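Local coordinates for CRISPR protein (Archaeoglobus fulgidus, PDB 4MJK) that is probably the Cas5 subunit of a type I-A CRISPR Cascade complex, where proteins of this family typically help to hold the 5' end of the crRNA, at residues A[3-8]-A[129-134]; A[10-15]-A[153-158]; A[23-28]-A[197-202]. All coordinates share one frame; numbering follows the deposited sequence.

Contact 1 of 3, residues A[3-8]-A[129-134]; sequences GYLVDV and RWFLVF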
# COMPACT_ATOMS: atom_id res chain seq x y z
N GLY A 3 16.41 22.00 -15.85
CA GLY A 3 15.89 20.69 -15.51
C GLY A 3 15.90 20.49 -14.00
O GLY A 3 16.73 21.06 -13.29
N TYR A 4 14.97 19.69 -13.52
CA TYR A 4 14.96 19.25 -12.13
C TYR A 4 14.87 17.75 -12.10
O TYR A 4 14.01 17.17 -12.78
CB TYR A 4 13.75 19.83 -11.40
CG TYR A 4 13.65 21.33 -11.45
CD1 TYR A 4 13.09 21.98 -12.54
CD2 TYR A 4 14.12 22.11 -10.39
CE1 TYR A 4 13.00 23.36 -12.58
CE2 TYR A 4 14.03 23.48 -10.43
CZ TYR A 4 13.47 24.10 -11.52
OH TYR A 4 13.39 25.48 -11.55
N LEU A 5 15.75 17.12 -11.34
CA LEU A 5 15.66 15.70 -11.02
C LEU A 5 15.18 15.55 -9.58
O LEU A 5 15.82 16.05 -8.64
CB LEU A 5 17.03 15.05 -11.15
CG LEU A 5 17.63 15.13 -12.55
CD1 LEU A 5 19.10 14.77 -12.45
CD2 LEU A 5 16.89 14.19 -13.49
N VAL A 6 14.05 14.89 -9.41
CA VAL A 6 13.43 14.78 -8.09
C VAL A 6 13.23 13.31 -7.74
O VAL A 6 12.49 12.59 -8.43
CB VAL A 6 12.08 15.49 -8.06
CG1 VAL A 6 11.53 15.55 -6.63
CG2 VAL A 6 12.20 16.92 -8.67
N ASP A 7 13.90 12.86 -6.68
CA ASP A 7 13.76 11.49 -6.19
C ASP A 7 12.70 11.44 -5.09
O ASP A 7 12.79 12.15 -4.07
CB ASP A 7 15.10 10.96 -5.66
CG ASP A 7 16.09 10.61 -6.77
OD1 ASP A 7 15.76 10.80 -7.96
OD2 ASP A 7 17.20 10.14 -6.44
N VAL A 8 11.71 10.59 -5.28
CA VAL A 8 10.58 10.55 -4.37
C VAL A 8 10.41 9.15 -3.80
O VAL A 8 10.34 8.17 -4.53
CB VAL A 8 9.28 10.98 -5.08
CG1 VAL A 8 8.11 10.96 -4.10
CG2 VAL A 8 9.42 12.37 -5.68
N ARG A 129 12.04 8.39 -9.71
CA ARG A 129 12.71 9.64 -10.06
C ARG A 129 11.97 10.35 -11.20
O ARG A 129 11.69 9.73 -12.24
CB ARG A 129 14.17 9.39 -10.46
CG ARG A 129 14.91 10.68 -10.89
CD ARG A 129 16.42 10.44 -11.15
NE ARG A 129 17.09 9.91 -9.96
CZ ARG A 129 18.16 9.13 -9.99
NH1 ARG A 129 18.70 8.79 -11.15
NH2 ARG A 129 18.70 8.69 -8.86
N TRP A 130 11.67 11.63 -11.00
CA TRP A 130 11.11 12.47 -12.06
C TRP A 130 12.17 13.39 -12.64
O TRP A 130 13.06 13.86 -11.92
CB TRP A 130 9.94 13.32 -11.55
CG TRP A 130 8.60 12.65 -11.64
CD1 TRP A 130 7.70 12.74 -12.66
CD2 TRP A 130 8.00 11.82 -10.64
NE1 TRP A 130 6.57 12.00 -12.37
CE2 TRP A 130 6.73 11.42 -11.13
CE3 TRP A 130 8.41 11.36 -9.39
CZ2 TRP A 130 5.87 10.58 -10.41
CZ3 TRP A 130 7.54 10.54 -8.66
CH2 TRP A 130 6.30 10.15 -9.18
N PHE A 131 12.09 13.63 -13.94
CA PHE A 131 12.98 14.54 -14.64
C PHE A 131 12.05 15.48 -15.38
O PHE A 131 11.36 15.08 -16.33
CB PHE A 131 13.89 13.74 -15.59
CG PHE A 131 14.96 14.56 -16.30
CD1 PHE A 131 15.13 15.90 -16.04
CD2 PHE A 131 15.80 13.95 -17.23
CE1 PHE A 131 16.12 16.64 -16.70
CE2 PHE A 131 16.80 14.68 -17.88
CZ PHE A 131 16.95 16.03 -17.61
N LEU A 132 12.00 16.73 -14.90
CA LEU A 132 11.17 17.76 -15.48
C LEU A 132 12.06 18.81 -16.13
O LEU A 132 13.15 19.11 -15.62
CB LEU A 132 10.29 18.44 -14.41
CG LEU A 132 9.01 17.69 -14.00
CD1 LEU A 132 9.36 16.42 -13.26
CD2 LEU A 132 8.10 18.57 -13.15
N VAL A 133 11.61 19.35 -17.26
CA VAL A 133 12.35 20.42 -17.92
C VAL A 133 11.39 21.58 -18.14
O VAL A 133 10.28 21.37 -18.63
CB VAL A 133 12.93 19.98 -19.30
CG1 VAL A 133 13.64 21.16 -19.98
CG2 VAL A 133 13.89 18.78 -19.14
N PHE A 134 11.80 22.79 -17.76
CA PHE A 134 10.99 23.99 -17.98
C PHE A 134 11.71 25.02 -18.87
O PHE A 134 12.93 25.06 -18.93
CB PHE A 134 10.62 24.66 -16.65
CG PHE A 134 9.72 23.83 -15.79
CD1 PHE A 134 8.35 23.85 -15.97
CD2 PHE A 134 10.25 23.02 -14.79
CE1 PHE A 134 7.51 23.08 -15.16
CE2 PHE A 134 9.42 22.25 -13.98
CZ PHE A 134 8.06 22.28 -14.17

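Contact 2 of 3, residues A[10-15]-A[153-158]; sequences FVWGFQ and KESRVA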
# COMPACT_ATOMS: atom_id res chain seq x y z
N PHE A 10 8.06 6.59 -1.67
CA PHE A 10 6.63 6.41 -1.37
C PHE A 10 6.53 5.52 -0.15
O PHE A 10 7.33 4.60 0.02
CB PHE A 10 5.88 5.74 -2.56
CG PHE A 10 5.65 6.66 -3.73
CD1 PHE A 10 6.71 7.09 -4.52
CD2 PHE A 10 4.37 7.12 -4.04
CE1 PHE A 10 6.50 7.94 -5.59
CE2 PHE A 10 4.15 7.98 -5.10
CZ PHE A 10 5.22 8.39 -5.89
N VAL A 11 5.55 5.78 0.71
CA VAL A 11 5.24 4.88 1.81
C VAL A 11 4.75 3.52 1.28
O VAL A 11 5.24 2.48 1.73
CB VAL A 11 4.19 5.50 2.78
CG1 VAL A 11 3.76 4.50 3.88
CG2 VAL A 11 4.74 6.79 3.39
N TRP A 12 3.80 3.53 0.34
CA TRP A 12 3.18 2.26 -0.12
C TRP A 12 2.78 2.23 -1.60
O TRP A 12 2.62 1.15 -2.17
CB TRP A 12 1.91 1.96 0.70
CG TRP A 12 0.85 3.00 0.51
CD1 TRP A 12 0.67 4.14 1.25
CD2 TRP A 12 -0.16 3.03 -0.51
NE1 TRP A 12 -0.40 4.86 0.77
CE2 TRP A 12 -0.92 4.20 -0.32
CE3 TRP A 12 -0.50 2.17 -1.56
CZ2 TRP A 12 -2.00 4.54 -1.15
CZ3 TRP A 12 -1.58 2.51 -2.38
CH2 TRP A 12 -2.31 3.69 -2.17
N GLY A 13 2.59 3.40 -2.21
CA GLY A 13 1.97 3.46 -3.53
C GLY A 13 1.13 4.72 -3.64
O GLY A 13 1.40 5.69 -2.94
N PHE A 14 0.11 4.70 -4.50
CA PHE A 14 -0.67 5.91 -4.73
C PHE A 14 -2.06 5.58 -5.25
O PHE A 14 -2.32 4.46 -5.71
CB PHE A 14 0.03 6.80 -5.76
CG PHE A 14 0.06 6.20 -7.13
CD1 PHE A 14 -0.93 6.50 -8.06
CD2 PHE A 14 1.05 5.29 -7.48
CE1 PHE A 14 -0.91 5.94 -9.32
CE2 PHE A 14 1.07 4.72 -8.74
CZ PHE A 14 0.08 5.05 -9.66
N GLN A 15 -2.95 6.56 -5.16
CA GLN A 15 -4.21 6.49 -5.86
C GLN A 15 -4.45 7.78 -6.63
O GLN A 15 -4.36 8.88 -6.06
CB GLN A 15 -5.36 6.21 -4.89
CG GLN A 15 -6.71 6.19 -5.61
CD GLN A 15 -7.82 5.64 -4.74
OE1 GLN A 15 -7.77 5.71 -3.52
NE2 GLN A 15 -8.83 5.08 -5.39
N LYS A 153 -5.00 11.85 -0.61
CA LYS A 153 -4.50 12.16 0.73
C LYS A 153 -3.64 11.04 1.32
O LYS A 153 -2.66 11.31 2.00
CB LYS A 153 -5.67 12.41 1.69
CG LYS A 153 -6.60 13.55 1.30
CD LYS A 153 -6.03 14.90 1.73
CE LYS A 153 -7.03 16.02 1.46
NZ LYS A 153 -6.43 17.38 1.67
N GLU A 154 -4.02 9.79 1.06
CA GLU A 154 -3.32 8.60 1.57
C GLU A 154 -1.99 8.32 0.85
O GLU A 154 -1.16 7.56 1.34
CB GLU A 154 -4.24 7.35 1.47
CG GLU A 154 -4.18 6.63 0.08
CD GLU A 154 -5.50 5.96 -0.36
OE1 GLU A 154 -6.03 5.10 0.39
OE2 GLU A 154 -6.00 6.29 -1.48
N SER A 155 -1.77 8.95 -0.31
CA SER A 155 -0.60 8.68 -1.15
C SER A 155 0.63 9.45 -0.67
O SER A 155 1.15 10.30 -1.39
CB SER A 155 -0.89 9.02 -2.62
OG SER A 155 -2.08 8.38 -3.07
N ARG A 156 1.08 9.14 0.54
CA ARG A 156 2.11 9.92 1.22
C ARG A 156 3.49 9.65 0.65
O ARG A 156 3.84 8.50 0.36
CB ARG A 156 2.08 9.62 2.72
CG ARG A 156 0.78 9.99 3.41
CD ARG A 156 0.62 11.51 3.52
NE ARG A 156 1.77 12.11 4.21
CZ ARG A 156 1.84 13.38 4.60
NH1 ARG A 156 0.83 14.21 4.38
NH2 ARG A 156 2.93 13.82 5.22
N VAL A 157 4.29 10.70 0.49
CA VAL A 157 5.67 10.52 0.05
C VAL A 157 6.62 11.42 0.83
O VAL A 157 6.19 12.32 1.56
CB VAL A 157 5.84 10.85 -1.46
CG1 VAL A 157 4.86 10.04 -2.30
CG2 VAL A 157 5.66 12.34 -1.72
N ALA A 158 7.92 11.16 0.66
CA ALA A 158 8.99 12.08 1.06
C ALA A 158 9.96 12.29 -0.11
O ALA A 158 10.47 11.33 -0.69
CB ALA A 158 9.75 11.54 2.28
O HOH W 1 2.47 6.13 -0.52

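Contact 3 of 3, residues A[23-28]-A[197-202]; sequences KTSPSF and EFEVYL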
# COMPACT_ATOMS: atom_id res chain seq x y z
N LYS A 23 -10.88 9.83 -20.89
CA LYS A 23 -9.65 10.02 -21.66
C LYS A 23 -8.56 9.03 -21.24
O LYS A 23 -7.95 8.35 -22.08
CB LYS A 23 -9.12 11.44 -21.50
CG LYS A 23 -10.03 12.52 -22.07
CD LYS A 23 -10.44 12.20 -23.50
CE LYS A 23 -11.22 13.34 -24.14
NZ LYS A 23 -11.69 12.98 -25.50
N THR A 24 -8.35 8.95 -19.93
CA THR A 24 -7.23 8.23 -19.34
C THR A 24 -7.34 6.70 -19.37
O THR A 24 -8.43 6.15 -19.48
CB THR A 24 -7.10 8.63 -17.87
OG1 THR A 24 -8.30 8.27 -17.17
CG2 THR A 24 -6.87 10.14 -17.73
N SER A 25 -6.21 6.01 -19.20
CA SER A 25 -6.25 4.56 -18.96
C SER A 25 -7.15 4.32 -17.75
O SER A 25 -7.29 5.20 -16.90
CB SER A 25 -4.84 3.99 -18.72
OG SER A 25 -4.00 4.20 -19.87
N PRO A 26 -7.75 3.12 -17.65
CA PRO A 26 -8.68 2.83 -16.54
C PRO A 26 -7.97 2.44 -15.25
O PRO A 26 -8.62 2.30 -14.20
CB PRO A 26 -9.52 1.66 -17.08
CG PRO A 26 -8.62 0.98 -18.06
CD PRO A 26 -7.77 2.07 -18.69
N SER A 27 -6.66 2.23 -15.33
CA SER A 27 -5.80 2.04 -14.15
C SER A 27 -4.40 2.55 -14.52
O SER A 27 -4.10 2.78 -15.69
CB SER A 27 -5.76 0.57 -13.75
OG SER A 27 -5.27 -0.21 -14.82
N PHE A 28 -3.55 2.73 -13.52
CA PHE A 28 -2.27 3.41 -13.75
C PHE A 28 -1.12 2.62 -13.16
O PHE A 28 -1.13 2.31 -11.97
CB PHE A 28 -2.25 4.79 -13.10
CG PHE A 28 -3.17 5.79 -13.74
CD1 PHE A 28 -3.13 6.04 -15.10
CD2 PHE A 28 -4.08 6.50 -12.95
CE1 PHE A 28 -3.98 6.97 -15.68
CE2 PHE A 28 -4.94 7.43 -13.52
CZ PHE A 28 -4.89 7.67 -14.88
N GLU A 197 5.76 -0.45 -21.08
CA GLU A 197 4.32 -0.51 -21.25
C GLU A 197 3.79 0.76 -21.92
O GLU A 197 4.57 1.63 -22.30
CB GLU A 197 3.67 -0.74 -19.89
CG GLU A 197 3.32 -2.19 -19.63
CD GLU A 197 2.02 -2.60 -20.29
OE1 GLU A 197 1.57 -3.74 -20.05
OE2 GLU A 197 1.45 -1.79 -21.06
N PHE A 198 2.47 0.82 -22.10
CA PHE A 198 1.77 1.97 -22.66
C PHE A 198 0.80 2.47 -21.59
O PHE A 198 0.19 1.68 -20.87
CB PHE A 198 0.91 1.58 -23.87
CG PHE A 198 1.70 1.13 -25.08
CD1 PHE A 198 1.91 2.00 -26.15
CD2 PHE A 198 2.23 -0.15 -25.15
CE1 PHE A 198 2.62 1.59 -27.26
CE2 PHE A 198 2.95 -0.57 -26.27
CZ PHE A 198 3.14 0.30 -27.32
N GLU A 199 0.61 3.78 -21.52
CA GLU A 199 -0.35 4.32 -20.58
C GLU A 199 -0.85 5.66 -21.09
O GLU A 199 -0.07 6.44 -21.62
CB GLU A 199 0.31 4.45 -19.19
CG GLU A 199 -0.64 4.83 -18.06
CD GLU A 199 -0.28 4.09 -16.77
OE1 GLU A 199 -0.69 2.92 -16.64
OE2 GLU A 199 0.43 4.67 -15.92
N VAL A 200 -2.15 5.91 -20.97
CA VAL A 200 -2.72 7.17 -21.46
C VAL A 200 -3.07 8.09 -20.31
O VAL A 200 -3.80 7.69 -19.39
CB VAL A 200 -3.99 6.95 -22.31
CG1 VAL A 200 -4.56 8.29 -22.78
CG2 VAL A 200 -3.67 6.03 -23.50
N TYR A 201 -2.54 9.32 -20.36
CA TYR A 201 -2.70 10.30 -19.28
C TYR A 201 -3.37 11.57 -19.80
O TYR A 201 -3.39 11.81 -21.00
CB TYR A 201 -1.33 10.73 -18.74
CG TYR A 201 -0.46 9.62 -18.18
CD1 TYR A 201 0.76 9.30 -18.78
CD2 TYR A 201 -0.84 8.90 -17.05
CE1 TYR A 201 1.56 8.29 -18.28
CE2 TYR A 201 -0.05 7.89 -16.54
CZ TYR A 201 1.16 7.59 -17.15
OH TYR A 201 1.96 6.58 -16.66
N LEU A 202 -3.88 12.40 -18.89
CA LEU A 202 -4.16 13.79 -19.22
C LEU A 202 -2.87 14.51 -19.67
O LEU A 202 -1.79 14.34 -19.09
CB LEU A 202 -4.81 14.53 -18.04
CG LEU A 202 -6.17 13.98 -17.56
CD1 LEU A 202 -6.68 14.73 -16.33
CD2 LEU A 202 -7.21 14.03 -18.69

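Contact 1 of 3, residues A[3-8]-A[129-134]
Tyr4 and Val6 pair with Leu132 and Trp130 as antiparallel neighbours, the two strand segments running at 163° to each other, and each pair is closed by two backbone hydrogen bonds, from Tyr4 N to Leu132 O (2.8 Å) and back, and from Val6 N to Trp130 O (2.9 Å) and back. Between and beyond them, Gly3, Leu5 and Asp7 face Val133, Phe131 and Arg129 as non-hydrogen-bonded pairs. Asp7 and Arg129 make the polar contact of this ladder. Their side chains run next to each other in the same direction, and the guanidinium grips the carboxylate side-on: Arg129 NE meets the syn lone pair of Asp7 OD1 at 2.6 Å, while Arg129 NH2 reaches Asp7 OD2 at 3.2 Å. The planes of the two groups lie only 14° apart, and both bonds lie close to the guanidinium plane, which restrains the rotation of both groups. On the same face, Leu5 sets its CD2 methyl over the ring of Phe131, off centre and 3.4 Å from Phe131 CG. The Phe131 ring also turns its edge to Gly3, which comes close to Phe131 CE1 with no side chain between them. These are neighbouring strands inside the six-stranded antiparallel sheet, and the order 66-73, 127-134, 2-10, 157-170 is consistent with the RRM-like fold expected of RAMP proteins. On the reverse face, with Tyr4, Val6, Trp130 and Leu132, Trp130 stacks on Phe36 of helix 33-46. Here Val8 CG2 lies obliquely 4.0 Å from Trp130 CZ3, and at the other end the Tyr4 and Phe134 rings meet rim to rim, Tyr4 CE1 coming to 3.5 Å from Phe134 CD2.

Contact 2 of 3, residues A[10-15]-A[153-158]
Trp12 and Glu154 both carry CG between the backbone N and the carbonyl carbon (chi1 63° and 86°), a crowded position from which the indole of Trp12 and the CG of Glu154 come together. The indole N-H of Trp12 then bonds the main chain of its partner, Trp12 NE1 lying 2.9 Å from Glu154 O; the oxygen is close to the ring plane, whereas the nitrogen stands well above the carbonyl plane. Glu154 CG packs against the same ring, 3.3 Å from Trp12 CZ2. Glu154 O also receives a weak bond from Arg156 N, which belongs to the inverse gamma turn centred on Ser155. That turn leads into strand 157-170 just as 10-15 leaves strand 2-10 for the short strand 13-15, so the contact joins the main sheet to a small three-stranded one. Ser155 OG accepts Gln15 N at 2.9 Å and has a second partner in Ser152 OG. A water bridges the bend: it accepts from Trp12 N and donates to Gly13 O and, at 2.9 Å, to Arg156 O, which also takes the nearly straight bond from Val11 N. Gly13 has backbone angles at which any CB would jam. Where the main sheet ends, Val157 CG1 sits over one face of Phe10, 3.4 Å from Phe10 CD2. Trp12 also meets Trp12 of the second subunit, their rings about 15° from parallel.

Contact 3 of 3, residues A[23-28]-A[197-202]
Ser25 meets the strand at Val200 with both its main chain and its side chain. Its OG lies anti to the carbonyl carbon and beside the backbone N (chi1 -61°), which lets the two groups face the same residue: Ser25 N gives a hydrogen bond to Val200 O at 2.9 Å, and Ser25 OG accepts Val200 N at 2.7 Å. The hydroxyl thus stands in for the carbonyl that a neighbouring strand would offer to 196-202, the outermost strand of a three-stranded antiparallel sheet whose inner partner is 225-231. Next to it, Thr24 divides its branches. The methyl CG2 crosses to Leu202 CG at 3.9 Å, whereas OG1 turns back into its own loop and bonds Ile18 O and Leu21 O.

Glu199 starts with CG anti to the backbone N and bends at chi2, and its carboxylate lies against the main chain at Phe28, with Glu199 OE1 3.3 Å from Phe28 CA. There OE1 takes Tyr29 N, and OE2 takes Tyr30 N together with the hydroxyl of Tyr201, the bond from Tyr201 OH to Glu199 OE2 measuring 2.6 Å. The edge of the Phe28 ring is directed at this carboxylate, Phe28 CD1 lying 3.8 Å from Glu199 CD with the planes 76° apart. Phe28 and Tyr201 run in opposite directions, their rings slid so far that they scarcely overlap (28° between planes, nearest at Phe28 CD1 to Tyr201 CE2, 3.9 Å). An alanine in place of Glu199 would probably leave the amides of Tyr29 and Tyr30 and the Tyr201 hydroxyl without their shared acceptor and open a gap beside Phe28. Three donors converging on one largely buried carboxylate are likely to favour its charged form, so that, beside the two bonds of Ser25, an acid ties the loop to the strand.

The three contacts are interleaved along the chain, the segments of each pair alternating with those of the others. Contacts 1 and 2, with centres about 18 Å apart, are continuous: Val8 CG1 packs 3.5 Å from Val157 CB, and Trp130 CH2 lies 3.9 Å from Phe10 CZ, so the core of the main sheet runs directly into the turn at its end. Contact 2 also borders contact 3, about 19 Å away by centres, where Phe14 CZ comes to 3.8 Å from Phe28 O. Contacts 1 and 3 do not touch; about 8 Å separates their nearest atoms, and they lie on opposite sides of the chain's centre. Of the three, contact 2 is where the second subunit packs.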